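Local coordinates for protein ACDH-11, isoform b (Caenorhabditis elegans, PDB 4Y9J) that belongs to the acyl-CoA dehydrogenase family of flavoproteins, binds FAD, and carries an additional helical domain at its C-terminal end, at residues F470-V474 with I531-Y535; L477-T481 with A538-D542; K490-V495 with C562-L567. All blocks are in the same frame, centred on the assembly; numbering follows the deposited sequence.

Contact 1: F470-V474 with I531-Y535; sequences FGKRV and IARIY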
loop_
_atom_site.group_PDB
_atom_site.type_symbol
_atom_site.label_atom_id
_atom_site.label_comp_id
_atom_site.label_asym_id
_atom_site.label_seq_id
_atom_site.Cartn_x
_atom_site.Cartn_y
_atom_site.Cartn_z
ATOM N N PHE B 470 0.811 10.894 53.712
ATOM C CA PHE B 470 -0.368 10.481 52.996
ATOM C C PHE B 470 -1.578 10.477 53.931
ATOM O O PHE B 470 -2.653 10.982 53.564
ATOM C CB PHE B 470 -0.119 9.084 52.413
ATOM C CG PHE B 470 -1.280 8.510 51.655
ATOM C CD1 PHE B 470 -1.870 9.212 50.628
ATOM C CD2 PHE B 470 -1.760 7.219 51.962
ATOM C CE1 PHE B 470 -2.919 8.645 49.903
ATOM C CE2 PHE B 470 -2.820 6.671 51.273
ATOM C CZ PHE B 470 -3.389 7.387 50.230
ATOM N N GLY B 471 -1.400 9.915 55.145
ATOM C CA GLY B 471 -2.479 9.883 56.142
ATOM C C GLY B 471 -2.993 11.319 56.481
ATOM O O GLY B 471 -4.228 11.598 56.609
ATOM N N LYS B 472 -2.036 12.237 56.622
ATOM C CA LYS B 472 -2.367 13.664 56.846
ATOM C C LYS B 472 -3.169 14.282 55.705
ATOM O O LYS B 472 -4.198 14.928 55.966
ATOM C CB LYS B 472 -1.112 14.489 57.036
ATOM C CG LYS B 472 -0.466 14.209 58.355
ATOM C CD LYS B 472 0.769 15.034 58.563
ATOM C CE LYS B 472 1.258 14.717 59.958
ATOM N NZ LYS B 472 2.508 15.466 60.195
ATOM N N ARG B 473 -2.725 14.071 54.454
ATOM C CA ARG B 473 -3.492 14.543 53.287
ATOM C C ARG B 473 -4.925 13.955 53.256
ATOM O O ARG B 473 -5.930 14.684 53.118
ATOM C CB ARG B 473 -2.712 14.281 51.975
ATOM C CG ARG B 473 -3.368 14.799 50.683
ATOM C CD ARG B 473 -3.617 16.295 50.719
ATOM N NE ARG B 473 -4.352 16.804 49.561
ATOM C CZ ARG B 473 -5.335 17.701 49.632
ATOM N NH1 ARG B 473 -5.724 18.183 50.779
ATOM N NH2 ARG B 473 -5.933 18.137 48.545
ATOM N N VAL B 474 -5.022 12.635 53.432
ATOM C CA VAL B 474 -6.340 12.036 53.410
ATOM C C VAL B 474 -7.236 12.630 54.476
ATOM O O VAL B 474 -8.368 12.967 54.203
ATOM C CB VAL B 474 -6.305 10.517 53.575
ATOM C CG1 VAL B 474 -7.721 9.968 53.695
ATOM C CG2 VAL B 474 -5.634 9.882 52.395
ATOM N N ILE B 531 -3.352 2.905 47.318
ATOM C CA ILE B 531 -3.066 4.332 47.438
ATOM C C ILE B 531 -3.961 5.130 46.456
ATOM O O ILE B 531 -4.683 6.125 46.868
ATOM C CB ILE B 531 -1.570 4.617 47.251
ATOM C CG1 ILE B 531 -0.815 4.024 48.425
ATOM C CG2 ILE B 531 -1.308 6.145 47.190
ATOM C CD1 ILE B 531 0.691 4.012 48.316
ATOM N N ALA B 532 -3.975 4.685 45.214
ATOM C CA ALA B 532 -4.735 5.384 44.202
ATOM C C ALA B 532 -6.179 5.480 44.622
ATOM O O ALA B 532 -6.761 6.520 44.559
ATOM C CB ALA B 532 -4.627 4.683 42.857
ATOM N N ARG B 533 -6.765 4.380 45.095
ATOM C CA ARG B 533 -8.192 4.368 45.398
ATOM C C ARG B 533 -8.536 5.167 46.655
ATOM O O ARG B 533 -9.599 5.768 46.719
ATOM C CB ARG B 533 -8.676 2.947 45.538
ATOM C CG ARG B 533 -8.584 2.196 44.216
ATOM C CD ARG B 533 -9.015 0.745 44.251
ATOM N NE ARG B 533 -8.180 -0.088 45.140
ATOM C CZ ARG B 533 -7.603 -1.276 44.868
ATOM N NH1 ARG B 533 -7.755 -1.862 43.632
ATOM N NH2 ARG B 533 -6.886 -1.877 45.881
ATOM N N ILE B 534 -7.694 5.080 47.678
ATOM C CA ILE B 534 -7.875 5.852 48.900
ATOM C C ILE B 534 -7.845 7.341 48.565
ATOM O O ILE B 534 -8.702 8.123 49.022
ATOM C CB ILE B 534 -6.802 5.488 49.973
ATOM C CG1 ILE B 534 -7.124 4.076 50.519
ATOM C CG2 ILE B 534 -6.778 6.517 51.135
ATOM C CD1 ILE B 534 -6.069 3.489 51.428
ATOM N N TYR B 535 -6.820 7.725 47.830
ATOM C CA TYR B 535 -6.601 9.137 47.514
ATOM C C TYR B 535 -7.768 9.626 46.655
ATOM O O TYR B 535 -8.346 10.699 46.929
ATOM C CB TYR B 535 -5.247 9.288 46.798
ATOM C CG TYR B 535 -4.537 10.606 46.985
ATOM C CD1 TYR B 535 -5.230 11.788 47.233
ATOM C CD2 TYR B 535 -3.136 10.672 46.832
ATOM C CE1 TYR B 535 -4.528 13.012 47.413
ATOM C CE2 TYR B 535 -2.433 11.868 46.986
ATOM C CZ TYR B 535 -3.116 13.028 47.216
ATOM O OH TYR B 535 -2.398 14.178 47.311
#
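Aromatic packing dominates the meeting of F470-V474 with I531-Y535, two helical segments that run in roughly the same direction, their axes 28° apart and 11.3 Å at closest approach. That wide spacing is filled by large side chains. F470 turns the edge of its ring toward the face of Y535 in an offset edge-to-face pair, with centroids 5.7 Å apart and planes at 60°, while I531 CG2 lies 4.3 Å from the centroid of the F470 ring in a CH-pi contact over its face. Apolar contacts extend this layer: I534 CG2 receives both F470 CZ at 3.6 Å and V474 CG2 at 3.8 Å. At the more polar margin R473 CG approaches Y535 OH to 3.6 Å; the guanidinium and the phenol converge on E374, through a salt bridge and a hydrogen bond respectively. The pair thus joins helices 466-478 and 524-545 in the C-terminal helical domain, with helix 486-512 against F470, V474 and I534, and helix 352-383 of the dehydrogenase core against Y535.

Contact 2: L477-T481 with A538-D542; sequences LLGNT and ALLID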
loop_
_atom_site.group_PDB
_atom_site.type_symbol
_atom_site.label_atom_id
_atom_site.label_comp_id
_atom_site.label_asym_id
_atom_site.label_seq_id
_atom_site.Cartn_x
_atom_site.Cartn_y
_atom_site.Cartn_z
ATOM N N LEU B 477 -8.693 16.011 53.577
ATOM C CA LEU B 477 -9.749 15.869 52.594
ATOM C C LEU B 477 -11.035 15.423 53.338
ATOM O O LEU B 477 -12.168 15.931 53.123
ATOM C CB LEU B 477 -9.332 14.885 51.523
ATOM C CG LEU B 477 -8.351 15.453 50.472
ATOM C CD1 LEU B 477 -7.764 14.349 49.601
ATOM C CD2 LEU B 477 -9.026 16.511 49.579
ATOM N N LEU B 478 -10.863 14.503 54.271
ATOM C CA LEU B 478 -12.024 13.912 54.915
ATOM C C LEU B 478 -12.615 14.895 55.962
ATOM O O LEU B 478 -13.834 14.883 56.215
ATOM C CB LEU B 478 -11.678 12.564 55.554
ATOM C CG LEU B 478 -11.335 11.426 54.567
ATOM C CD1 LEU B 478 -11.136 10.162 55.354
ATOM C CD2 LEU B 478 -12.383 11.255 53.487
ATOM N N GLY B 479 -11.767 15.720 56.578
ATOM C CA GLY B 479 -12.283 16.829 57.427
ATOM C C GLY B 479 -13.055 17.717 56.451
ATOM O O GLY B 479 -12.712 17.757 55.266
ATOM N N ASN B 480 -14.103 18.406 56.897
ATOM C CA ASN B 480 -15.079 18.996 55.934
ATOM C C ASN B 480 -15.881 17.991 55.043
ATOM O O ASN B 480 -16.645 18.446 54.203
ATOM C CB ASN B 480 -14.513 20.197 55.080
ATOM C CG ASN B 480 -13.095 19.966 54.520
ATOM O OD1 ASN B 480 -12.904 19.423 53.397
ATOM N ND2 ASN B 480 -12.088 20.400 55.288
ATOM N N THR B 481 -15.750 16.659 55.235
ATOM C CA THR B 481 -16.829 15.702 54.833
ATOM C C THR B 481 -18.190 16.190 55.380
ATOM O O THR B 481 -18.321 16.691 56.532
ATOM C CB THR B 481 -16.687 14.211 55.344
ATOM O OG1 THR B 481 -15.440 13.622 54.974
ATOM C CG2 THR B 481 -17.788 13.307 54.743
ATOM N N ALA B 538 -11.144 9.945 48.663
ATOM C CA ALA B 538 -11.148 11.128 49.550
ATOM C C ALA B 538 -11.372 12.436 48.755
ATOM O O ALA B 538 -12.070 13.355 49.220
ATOM C CB ALA B 538 -9.813 11.208 50.253
ATOM N N LEU B 539 -10.790 12.483 47.563
ATOM C CA LEU B 539 -10.961 13.607 46.636
ATOM C C LEU B 539 -12.393 13.698 46.171
ATOM O O LEU B 539 -12.977 14.761 46.203
ATOM C CB LEU B 539 -10.018 13.499 45.461
ATOM C CG LEU B 539 -8.577 13.885 45.763
ATOM C CD1 LEU B 539 -7.703 13.284 44.725
ATOM C CD2 LEU B 539 -8.399 15.402 45.821
ATOM N N LEU B 540 -12.998 12.559 45.846
ATOM C CA LEU B 540 -14.394 12.532 45.434
ATOM C C LEU B 540 -15.322 13.009 46.540
ATOM O O LEU B 540 -16.317 13.666 46.284
ATOM C CB LEU B 540 -14.787 11.095 44.986
ATOM C CG LEU B 540 -14.325 10.701 43.584
ATOM C CD1 LEU B 540 -14.555 9.234 43.354
ATOM C CD2 LEU B 540 -15.047 11.510 42.522
ATOM N N ILE B 541 -14.961 12.709 47.780
ATOM C CA ILE B 541 -15.784 13.029 48.920
ATOM C C ILE B 541 -15.720 14.531 49.144
ATOM O O ILE B 541 -16.752 15.140 49.409
ATOM C CB ILE B 541 -15.346 12.292 50.203
ATOM C CG1 ILE B 541 -15.796 10.844 50.157
ATOM C CG2 ILE B 541 -15.987 12.893 51.453
ATOM C CD1 ILE B 541 -14.995 9.940 51.071
ATOM N N ASP B 542 -14.507 15.065 49.082
ATOM C CA ASP B 542 -14.259 16.478 49.255
ATOM C C ASP B 542 -14.992 17.248 48.161
ATOM O O ASP B 542 -15.694 18.220 48.419
ATOM C CB ASP B 542 -12.764 16.717 49.192
ATOM C CG ASP B 542 -12.358 18.120 49.627
ATOM O OD1 ASP B 542 -12.725 18.571 50.720
ATOM O OD2 ASP B 542 -11.645 18.749 48.836
#
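L477, in the last turn of helix 466-478, points at the neighbouring helix and has more area buried here than any other residue of the two segments. Its CD1 lies 3.8 Å from A538 CB and 4.0 Å from L539 CG, while CD2 reaches D542 OD2 at 3.5 Å, where the CA atoms of L477 and D542 come nearest, 5.6 Å apart. L478 continues the apolar seam, its CD2 3.8 Å from I541 CD1. The helix then breaks: G479 leaves helical geometry, and L478 to T481 form a type II beta turn closed by T481 N to L478 O at 2.8 Å. N480 stands at the exposed corner; D542 forms a salt bridge with R40. T481 OG1 donates a very short 2.4 Å hydrogen bond to L478 O and packs on I541 CG2. Within the helical C-terminal domain this helix end and its turn thereby rest on helix 524-545, with helix 486-512 touching L478, T481 and I541, helix 352-383 behind L539, and helix 552-563 beside I541.

Contact 3: K490-V495 with C562-L567; sequences KSKEAV and CCEQPL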
loop_
_atom_site.group_PDB
_atom_site.type_symbol
_atom_site.label_atom_id
_atom_site.label_comp_id
_atom_site.label_asym_id
_atom_site.label_seq_id
_atom_site.Cartn_x
_atom_site.Cartn_y
_atom_site.Cartn_z
ATOM N N LYS B 490 -20.666 7.220 55.193
ATOM C CA LYS B 490 -20.242 5.853 54.939
ATOM C C LYS B 490 -18.957 5.847 54.107
ATOM O O LYS B 490 -18.043 5.045 54.341
ATOM C CB LYS B 490 -21.324 5.087 54.195
ATOM C CG LYS B 490 -22.412 4.524 55.083
ATOM C CD LYS B 490 -23.213 3.446 54.347
ATOM C CE LYS B 490 -24.521 3.989 53.789
ATOM N NZ LYS B 490 -25.547 4.056 54.868
ATOM N N SER B 491 -18.910 6.722 53.114
ATOM C CA SER B 491 -17.753 6.822 52.255
ATOM C C SER B 491 -16.497 7.179 53.026
ATOM O O SER B 491 -15.454 6.532 52.853
ATOM C CB SER B 491 -18.001 7.843 51.138
ATOM O OG SER B 491 -19.138 7.486 50.348
ATOM N N LYS B 492 -16.603 8.214 53.886
ATOM C CA LYS B 492 -15.536 8.553 54.813
ATOM C C LYS B 492 -15.077 7.379 55.669
ATOM O O LYS B 492 -13.858 7.179 55.811
ATOM C CB LYS B 492 -15.934 9.753 55.706
ATOM C CG LYS B 492 -14.940 10.016 56.846
ATOM C CD LYS B 492 -15.367 11.081 57.845
ATOM C CE LYS B 492 -14.144 11.604 58.587
ATOM N NZ LYS B 492 -14.393 11.802 60.032
ATOM N N GLU B 493 -16.017 6.602 56.234
ATOM C CA GLU B 493 -15.593 5.510 57.115
ATOM C C GLU B 493 -14.906 4.413 56.300
ATOM O O GLU B 493 -14.001 3.742 56.789
ATOM C CB GLU B 493 -16.764 4.917 57.901
ATOM C CG GLU B 493 -17.331 5.922 58.888
ATOM C CD GLU B 493 -18.694 5.559 59.447
ATOM O OE1 GLU B 493 -19.286 4.554 59.040
ATOM O OE2 GLU B 493 -19.180 6.291 60.311
ATOM N N ALA B 494 -15.316 4.244 55.053
ATOM C CA ALA B 494 -14.638 3.275 54.144
ATOM C C ALA B 494 -13.158 3.663 53.856
ATOM O O ALA B 494 -12.226 2.844 53.964
ATOM C CB ALA B 494 -15.427 3.148 52.876
ATOM N N VAL B 495 -12.940 4.931 53.556
ATOM C CA VAL B 495 -11.606 5.426 53.289
ATOM C C VAL B 495 -10.714 5.321 54.559
ATOM O O VAL B 495 -9.579 4.831 54.509
ATOM C CB VAL B 495 -11.695 6.876 52.791
ATOM C CG1 VAL B 495 -10.303 7.458 52.680
ATOM C CG2 VAL B 495 -12.384 6.965 51.454
ATOM N N CYS B 562 -16.367 4.681 46.791
ATOM C CA CYS B 562 -15.779 4.341 48.065
ATOM C C CYS B 562 -16.357 3.065 48.689
ATOM O O CYS B 562 -15.671 2.362 49.427
ATOM C CB CYS B 562 -15.952 5.482 49.054
ATOM S SG CYS B 562 -14.923 6.901 48.669
ATOM N N CYS B 563 -17.640 2.821 48.492
ATOM C CA CYS B 563 -18.291 1.781 49.237
ATOM C C CYS B 563 -18.585 0.564 48.403
ATOM O O CYS B 563 -18.975 -0.412 48.960
ATOM C CB CYS B 563 -19.599 2.290 49.802
ATOM S SG CYS B 563 -19.271 3.610 51.016
ATOM N N GLU B 564 -18.536 0.678 47.087
ATOM C CA GLU B 564 -18.981 -0.442 46.179
ATOM C C GLU B 564 -17.877 -1.159 45.462
ATOM O O GLU B 564 -18.137 -2.090 44.691
ATOM C CB GLU B 564 -20.006 0.032 45.142
ATOM C CG GLU B 564 -21.336 0.406 45.787
ATOM C CD GLU B 564 -22.430 0.828 44.822
ATOM O OE1 GLU B 564 -22.164 1.039 43.649
ATOM O OE2 GLU B 564 -23.594 0.979 45.264
ATOM N N GLN B 565 -16.644 -0.784 45.742
ATOM C CA GLN B 565 -15.500 -1.572 45.319
ATOM C C GLN B 565 -14.529 -1.592 46.482
ATOM O O GLN B 565 -14.505 -0.690 47.332
ATOM C CB GLN B 565 -14.859 -0.987 44.086
ATOM C CG GLN B 565 -14.549 0.479 44.249
ATOM C CD GLN B 565 -13.890 1.057 43.036
ATOM O OE1 GLN B 565 -13.732 0.355 41.973
ATOM N NE2 GLN B 565 -13.522 2.333 43.136
ATOM N N PRO B 566 -13.722 -2.613 46.563
ATOM C CA PRO B 566 -12.761 -2.564 47.623
ATOM C C PRO B 566 -11.747 -1.422 47.393
ATOM O O PRO B 566 -11.254 -1.222 46.313
ATOM C CB PRO B 566 -12.117 -3.961 47.567
ATOM C CG PRO B 566 -12.331 -4.430 46.179
ATOM C CD PRO B 566 -13.683 -3.889 45.821
ATOM N N LEU B 567 -11.496 -0.639 48.418
ATOM C CA LEU B 567 -10.550 0.464 48.299
ATOM C C LEU B 567 -9.201 -0.115 48.548
ATOM O O LEU B 567 -8.216 0.235 47.896
ATOM C CB LEU B 567 -10.868 1.586 49.278
ATOM C CG LEU B 567 -12.135 2.405 49.060
ATOM C CD1 LEU B 567 -12.330 3.396 50.234
ATOM C CD2 LEU B 567 -12.046 3.162 47.743
#
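C563 and C562, in the C-terminal turn of helix 552-563, have the most surface buried in this contact, followed by L567 in the loop beyond. The sulfur of C563 lies over the backbone of helix 486-512, with SG 3.8 Å from K490 O and 3.8 Å from S491 CA. C562 points at the same helix: its CB meets S491 CB at 3.8 Å, its SG meets V495 CG2 at 3.8 Å, and its carbonyl O is 3.5 Å from A494 CB. Small residues permit this closeness, the CA atoms of S491 and C562 being 5.3 Å apart, and S491 OG is turned to its own helix by a hydrogen bond to K487 O. Here the end of one helix in the all-helical C-terminal domain packs against the side of another, and the chain then bends back so that L567 joins the same surface. L567 CD1 lies against A494 and V495, 3.7 Å from A494 C and 3.8 Å from V495 CG2. I541 of helix 524-545 also packs on S491, V495 and C562. C563 O accepts a hydrogen bond from R571 of a second subunit, and E564 forms a salt bridge with R579 of that subunit.

Contacts 1 and 2 are successive levels of one interface between helices 466-478 and 524-545, their centres about 11 Å apart, and they merge where Y535 CE1 meets L477 CD1 at 4.1 Å. Contact 3 lies about 13 Å from contact 1 and about 12 Å from contact 2, centre to centre, and brings helix 486-512 and the end of helix 552-563 against this pair. V495 CG1 packs 3.7 Å from V474 CG1, and I541 CD1 lies 3.7 Å from S491 CB and 3.9 Å from C562 SG. A probable hydrogen bond, R533 NE to L567 O at 2.8 Å, adds a polar tie between contacts 1 and 3. The FAD and UCC pockets are formed by residues earlier in the chain, and none of the contact residues lines them.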